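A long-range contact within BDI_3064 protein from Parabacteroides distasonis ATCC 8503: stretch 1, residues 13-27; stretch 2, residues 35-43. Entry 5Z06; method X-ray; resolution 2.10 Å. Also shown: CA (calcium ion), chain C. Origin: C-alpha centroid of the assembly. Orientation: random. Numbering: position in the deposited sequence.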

# COMPACT_ATOMS: atom_id res chain seq x y z
N ASN A 13 -13.37 -3.83 10.79
CA ASN A 13 -14.14 -4.31 9.64
C ASN A 13 -13.26 -5.23 8.83
O ASN A 13 -12.06 -5.03 8.75
N SER A 14 -13.86 -6.25 8.25
CA SER A 14 -13.18 -7.11 7.29
C SER A 14 -13.36 -6.47 5.94
O SER A 14 -14.50 -6.19 5.54
N LEU A 15 -12.26 -6.19 5.25
CA LEU A 15 -12.32 -5.71 3.87
C LEU A 15 -12.77 -6.80 2.92
O LEU A 15 -13.25 -6.50 1.84
N MET A 16 -12.64 -8.06 3.32
CA MET A 16 -13.19 -9.17 2.56
C MET A 16 -14.49 -9.67 3.19
O MET A 16 -14.66 -9.62 4.40
N LYS A 17 -15.39 -10.17 2.36
CA LYS A 17 -16.59 -10.83 2.84
C LYS A 17 -16.25 -12.22 3.26
O LYS A 17 -15.13 -12.70 3.04
N GLY A 18 -17.23 -12.86 3.89
CA GLY A 18 -17.25 -14.28 4.13
C GLY A 18 -16.56 -14.68 5.41
O GLY A 18 -17.17 -15.19 6.30
N ASP A 19 -15.26 -14.44 5.46
CA ASP A 19 -14.44 -14.81 6.59
C ASP A 19 -13.27 -13.84 6.74
O ASP A 19 -12.95 -13.09 5.83
N TYR A 20 -12.63 -13.90 7.91
CA TYR A 20 -11.69 -12.89 8.32
C TYR A 20 -10.30 -13.50 8.43
O TYR A 20 -10.03 -14.38 9.26
N PHE A 21 -9.41 -13.01 7.58
CA PHE A 21 -8.14 -13.61 7.43
C PHE A 21 -7.42 -13.64 8.76
O PHE A 21 -6.89 -14.67 9.13
N TYR A 22 -7.46 -12.54 9.48
CA TYR A 22 -6.72 -12.39 10.73
C TYR A 22 -7.52 -12.90 11.91
O TYR A 22 -7.73 -12.18 12.89
N SER A 23 -7.98 -14.13 11.81
CA SER A 23 -8.64 -14.79 12.89
C SER A 23 -8.38 -16.27 12.77
O SER A 23 -7.95 -16.78 11.74
N GLN A 24 -8.63 -16.94 13.86
CA GLN A 24 -8.52 -18.37 13.90
C GLN A 24 -9.77 -18.85 14.60
O GLN A 24 -10.31 -18.16 15.47
N ALA A 25 -10.26 -20.00 14.19
CA ALA A 25 -11.35 -20.65 14.89
C ALA A 25 -11.18 -22.14 14.68
O ALA A 25 -11.03 -22.61 13.56
N LYS A 26 -11.12 -22.87 15.78
CA LYS A 26 -10.88 -24.29 15.72
C LYS A 26 -11.57 -24.92 16.89
O LYS A 26 -11.95 -24.23 17.83
N TYR A 27 -11.76 -26.22 16.81
CA TYR A 27 -12.54 -26.93 17.80
C TYR A 27 -12.18 -28.38 17.82
O TYR A 27 -11.61 -28.93 16.86
N ASN A 35 -16.57 -21.71 11.29
CA ASN A 35 -15.35 -21.22 10.68
C ASN A 35 -15.32 -21.57 9.21
O ASN A 35 -15.93 -22.54 8.78
N ALA A 36 -14.60 -20.75 8.45
CA ALA A 36 -14.28 -21.03 7.07
C ALA A 36 -12.78 -21.15 7.05
O ALA A 36 -12.09 -20.18 7.36
N ARG A 37 -12.27 -22.34 6.77
CA ARG A 37 -10.82 -22.62 6.75
C ARG A 37 -10.15 -22.11 8.01
O ARG A 37 -9.07 -21.56 7.97
N HIS A 38 -10.82 -22.34 9.13
CA HIS A 38 -10.34 -21.98 10.45
C HIS A 38 -10.21 -20.50 10.66
O HIS A 38 -9.41 -20.07 11.48
N HIS A 39 -11.04 -19.73 9.96
CA HIS A 39 -11.15 -18.30 10.15
C HIS A 39 -12.58 -18.09 10.61
O HIS A 39 -13.47 -18.88 10.28
N LEU A 40 -12.77 -17.01 11.34
CA LEU A 40 -14.06 -16.61 11.81
C LEU A 40 -14.87 -16.11 10.66
O LEU A 40 -14.32 -15.49 9.76
N PRO A 41 -16.19 -16.37 10.67
CA PRO A 41 -17.02 -15.78 9.64
C PRO A 41 -17.18 -14.31 9.83
O PRO A 41 -17.10 -13.81 10.95
N VAL A 42 -17.40 -13.61 8.74
CA VAL A 42 -17.67 -12.20 8.78
C VAL A 42 -19.16 -12.07 8.58
O VAL A 42 -19.68 -12.46 7.54
N ALA A 43 -19.83 -11.49 9.55
CA ALA A 43 -21.24 -11.21 9.43
C ALA A 43 -21.39 -9.83 8.79
O ALA A 43 -20.97 -8.82 9.38

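The two stretches bury 796 Å² between them, and the backbone register pairs Asp19 with Pro41 (CA to CA 4.1 Å) and Ala25 with His38 (CA to CA 4.7 Å). Backbone hydrogen bonds join the stretches at two places: Val42 N donates to Gly18 O (2.9 Å, 171°, nearly linear) and Tyr20 N to Leu40 O (3.0 Å, 142°) around the single Asp19-Pro41 bridge, while Ala25 N donates to His38 O (2.8 Å). One water extends the first set, accepting from Gly18 N at 2.7 Å and donating to Val42 O at 2.8 Å.

In the apolar packing, Val42 and Ala25 point toward the other stretch, whereas their partners Tyr20 and Leu40 set out sideways. Val42 is t in chi1, and its CG2 makes the closest approaches: 3.5 Å from Ser14 CB, 3.8 Å from Tyr20 CB and 3.4 Å from Asp19 C. Ala25 CB rests 3.8 Å from Leu40 CD2 and 3.8 Å from Asn35 CB. Leu40 has chi1 m and chi2 t.

Polar side chains add further hydrogen bonds. Ser23 points toward stretch 2 in the p rotamer; its OG accepts from Leu40 N (2.8 Å, 165°) and donates to Tyr20 O (2.6 Å), thereby linking both stretches through one hydroxyl. His39, chi1 m, donates from ND1 to Ser23 O (2.9 Å, 153°). Phe21 O is almost as near to His39 ND1, at 3.0 Å, but the angle is too poor for a hydrogen bond. His38, also m, donates from ND1 to Ala25 O at a longer 3.3 Å (145°), and its backbone N donates to Asn35 OD1 at 2.9 Å, tying it to its own stretch within the type I' turn from Ala36 to His39.

The charged contact is a salt bridge between Asp19 OD2 and Arg37 NH2, 2.6 Å apart. Asp19 is p; Arg37 leaves its backbone sideways with chi1 m and chi2 t, but its end comes nearer stretch 1.

Phe21 and His39 form the aromatic contact. Phe21 CA sits over one face of the His39 ring, 4.1 Å from the ring centroid and 19° off the normal, a CH-pi geometry. The Phe21 ring (chi1 t) is oblique to it, with centroids 5.5 Å apart and planes at 34°. Separately, Tyr27, p, brings CE2 to 3.6 Å from Asn35 ND2, which lies at the ring edge.

Asn13 makes no contact with stretch 2; its OD1 binds the calcium ion at 2.5 Å, alongside ligands elsewhere in the structure.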

# COMPACT_ATOMS: atom_id res chain seq x y z
CB ASN A 13 -14.59 -3.14 8.75
CG ASN A 13 -15.83 -2.44 9.28
OD1 ASN A 13 -16.80 -3.10 9.65
ND2 ASN A 13 -15.83 -1.11 9.29
CB SER A 14 -13.77 -8.50 7.29
OG SER A 14 -13.03 -9.35 6.47
CB LEU A 15 -10.97 -5.14 3.42
CG LEU A 15 -10.49 -3.92 4.23
CD1 LEU A 15 -9.12 -3.43 3.77
CD2 LEU A 15 -11.51 -2.79 4.13
CB MET A 16 -12.17 -10.32 2.47
CG MET A 16 -10.90 -9.96 1.73
SD MET A 16 -11.20 -9.40 0.04
CE MET A 16 -10.71 -10.82 -0.93
CB LYS A 17 -17.67 -10.87 1.76
CG LYS A 17 -18.22 -9.50 1.45
CD LYS A 17 -19.02 -9.48 0.16
CE LYS A 17 -19.19 -8.05 -0.33
NZ LYS A 17 -19.66 -8.02 -1.74
CB ASP A 19 -13.92 -16.23 6.40
CG ASP A 19 -13.14 -16.42 5.10
OD1 ASP A 19 -11.97 -15.99 4.99
OD2 ASP A 19 -13.68 -17.03 4.18
CB TYR A 20 -12.09 -12.24 9.63
CG TYR A 20 -11.20 -11.06 9.95
CD1 TYR A 20 -11.05 -10.02 9.03
CD2 TYR A 20 -10.45 -11.00 11.13
CE1 TYR A 20 -10.20 -8.96 9.28
CE2 TYR A 20 -9.62 -9.92 11.39
CZ TYR A 20 -9.50 -8.90 10.44
OH TYR A 20 -8.68 -7.82 10.62
CB PHE A 21 -7.27 -12.89 6.38
CG PHE A 21 -5.90 -13.44 6.33
CD1 PHE A 21 -5.63 -14.55 5.56
CD2 PHE A 21 -4.91 -12.94 7.14
CE1 PHE A 21 -4.38 -15.12 5.56
CE2 PHE A 21 -3.66 -13.52 7.16
CZ PHE A 21 -3.39 -14.60 6.36
CB TYR A 22 -6.37 -10.93 10.94
CG TYR A 22 -5.41 -10.42 9.91
CD1 TYR A 22 -4.06 -10.73 9.98
CD2 TYR A 22 -5.86 -9.63 8.87
CE1 TYR A 22 -3.18 -10.24 9.03
CE2 TYR A 22 -4.98 -9.15 7.92
CZ TYR A 22 -3.65 -9.45 8.02
OH TYR A 22 -2.82 -8.95 7.06
CB SER A 23 -10.14 -14.55 12.87
OG SER A 23 -10.71 -15.09 11.71
CB GLN A 24 -7.24 -18.77 14.61
CG GLN A 24 -6.95 -20.26 14.60
CD GLN A 24 -5.66 -20.63 15.35
OE1 GLN A 24 -5.03 -19.79 16.02
NE2 GLN A 24 -5.26 -21.90 15.23
CB ALA A 25 -12.69 -20.16 14.42
CB LYS A 26 -9.39 -24.62 15.72
CG LYS A 26 -8.59 -23.99 16.84
CD LYS A 26 -7.07 -24.08 16.62
CE LYS A 26 -6.47 -25.41 17.06
NZ LYS A 26 -5.24 -25.22 17.87
CB TYR A 27 -14.06 -26.77 17.51
CG TYR A 27 -14.42 -27.32 16.17
CD1 TYR A 27 -14.80 -28.66 16.02
CD2 TYR A 27 -14.30 -26.54 15.03
CE1 TYR A 27 -15.07 -29.19 14.77
CE2 TYR A 27 -14.59 -27.05 13.78
CZ TYR A 27 -14.97 -28.38 13.66
OH TYR A 27 -15.24 -28.89 12.42
CB ASN A 35 -14.11 -21.83 11.36
CG ASN A 35 -13.95 -23.31 11.04
OD1 ASN A 35 -13.15 -23.67 10.19
ND2 ASN A 35 -14.73 -24.16 11.69
CB ALA A 36 -14.73 -19.88 6.18
CB ARG A 37 -10.15 -22.00 5.52
CG ARG A 37 -10.69 -22.48 4.18
CD ARG A 37 -10.13 -21.60 3.07
NE ARG A 37 -11.07 -20.49 2.85
CZ ARG A 37 -10.89 -19.21 3.16
NH1 ARG A 37 -9.76 -18.74 3.69
NH2 ARG A 37 -11.89 -18.37 2.90
CB HIS A 38 -9.05 -22.74 10.80
CG HIS A 38 -9.20 -24.21 10.67
ND1 HIS A 38 -10.05 -24.93 11.49
CD2 HIS A 38 -8.69 -25.10 9.79
CE1 HIS A 38 -10.01 -26.21 11.15
NE2 HIS A 38 -9.19 -26.34 10.12
CB HIS A 39 -10.92 -17.52 8.87
CG HIS A 39 -9.54 -17.66 8.30
ND1 HIS A 39 -8.41 -17.24 8.96
CD2 HIS A 39 -9.12 -18.14 7.10
CE1 HIS A 39 -7.34 -17.49 8.21
NE2 HIS A 39 -7.75 -18.03 7.08
CB LEU A 40 -13.95 -15.50 12.84
CG LEU A 40 -13.54 -15.99 14.21
CD1 LEU A 40 -13.34 -14.80 15.13
CD2 LEU A 40 -14.59 -16.92 14.79
CB PRO A 41 -18.37 -16.50 9.80
CG PRO A 41 -18.06 -17.72 10.58
CD PRO A 41 -16.94 -17.33 11.49
CB VAL A 42 -16.93 -11.46 7.66
CG1 VAL A 42 -17.38 -10.01 7.59
CG2 VAL A 42 -15.44 -11.52 7.92
CB ALA A 43 -21.90 -11.22 10.78
CA CA C . -17.39 -3.27 12.03
O HOH W 1 -19.30 -11.45 4.92